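Local structure of PexRD2 family secreted RxLR effector peptide, putative (Phytophthora infestans, 3ZRG) at the interface of chains A and B. The protein acts as a secreted RxLR effector that enhances Phytophthora infestans colonisation of Nicotiana benthamiana leaves and induces a weak cell death response there. Coordinates in Å, arbitrary orientation; residue numbers count along the deposited sequence, not the author numbering. Chains: chain A/B, PEXRD2 family secreted RXLR effector peptide, putative.

The interface of chains A and B. Residues chain A 19, 58, 61-62, 65; chain B 20.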
# COMPACT_ATOMS: atom_id res chain seq x y z
N VAL A 19 -5.66 3.33 -4.50
CA VAL A 19 -4.34 2.69 -4.34
C VAL A 19 -4.40 1.25 -4.88
O VAL A 19 -3.56 0.81 -5.69
CB VAL A 19 -3.85 2.77 -2.90
CG1 VAL A 19 -2.59 1.95 -2.74
CG2 VAL A 19 -3.59 4.22 -2.48
N LEU A 58 0.24 5.92 -2.82
CA LEU A 58 -0.45 5.74 -1.55
C LEU A 58 -0.24 6.96 -0.67
O LEU A 58 -1.20 7.52 -0.12
CB LEU A 58 0.05 4.46 -0.88
CG LEU A 58 -0.62 4.04 0.43
CD1 LEU A 58 -0.33 2.55 0.70
CD2 LEU A 58 -0.11 4.90 1.55
N VAL A 61 -2.20 9.99 -2.16
CA VAL A 61 -3.61 9.96 -1.87
C VAL A 61 -3.90 10.31 -0.40
O VAL A 61 -4.81 11.09 -0.12
CB VAL A 61 -4.21 8.60 -2.25
CG1 VAL A 61 -5.69 8.55 -1.84
CG2 VAL A 61 -4.04 8.35 -3.76
N ALA A 62 -3.10 9.76 0.54
CA ALA A 62 -3.28 10.12 1.95
C ALA A 62 -3.11 11.63 2.19
O ALA A 62 -3.92 12.26 2.90
CB ALA A 62 -2.33 9.30 2.84
N THR A 65 -6.31 13.61 1.38
CA THR A 65 -7.51 13.28 2.15
C THR A 65 -7.66 14.15 3.39
O THR A 65 -6.66 14.58 3.99
CB THR A 65 -7.47 11.82 2.60
OG1 THR A 65 -6.49 11.65 3.64
CG2 THR A 65 -7.12 10.95 1.42
N ASP B 20 -5.18 3.77 1.79
CA ASP B 20 -4.35 4.85 2.30
C ASP B 20 -4.86 5.32 3.66
O ASP B 20 -4.04 5.67 4.51
CB ASP B 20 -4.22 6.02 1.32
CG ASP B 20 -5.55 6.53 0.87
OD1 ASP B 20 -6.26 5.78 0.15
OD2 ASP B 20 -5.92 7.62 1.29
O HOH W 1 -7.14 4.43 -1.96
O HOH W 2 -5.99 8.77 3.78
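A methyl of A:Val61 lies over one face of the B:Asp20 carboxylate, with CG1 3.4 Å from CG of the aspartate and the two side chains crossing at about a right angle. This is one patch of the two-fold symmetric interface between two helical effector domains of the RxLR family (WYL domain), a pair that may be the biological dimer. With CG1 anti to the backbone N (chi1 176°), this methyl of the beta-branched valine on helix 49-63 is the one turned onto the acid, near CG and both oxygens. B:Asp20 holds CG between its own backbone N and carbonyl carbon (chi1 53°); its short side chain packs a face on the valine while each oxygen reaches its own water. A:Leu58 and A:Ala62 flank the aspartate methylene: CB of B:Asp20 is 3.7 Å from the carbonyl O of A:Leu58, and the small CB of A:Ala62 lets the acid approach this helix closely. A:Thr65 meets the carboxylate tip to tip, its methyl CG2 3.5 Å from OD2 of B:Asp20.

No direct hydrogen bond crosses the patch. Water 1 lies 2.6 Å from OD1 of B:Asp20 and receives the backbone N-H of A:Val19 almost straight (179° at H). Because A:Val19 begins helix 19-25, the acid faces a helix N-terminus through this water, which would probably favour its negative form. Water 2 is 2.7 Å from OD2 of B:Asp20 and 2.9 Å from OG1, the hydroxyl of A:Thr65. That hydroxyl gives its one hydrogen to the carbonyl O of A:Ala62, with OG1 2.7 Å from O, so threonine suits this place as probable acceptor from water 2, whose other hydrogen can serve the aspartate.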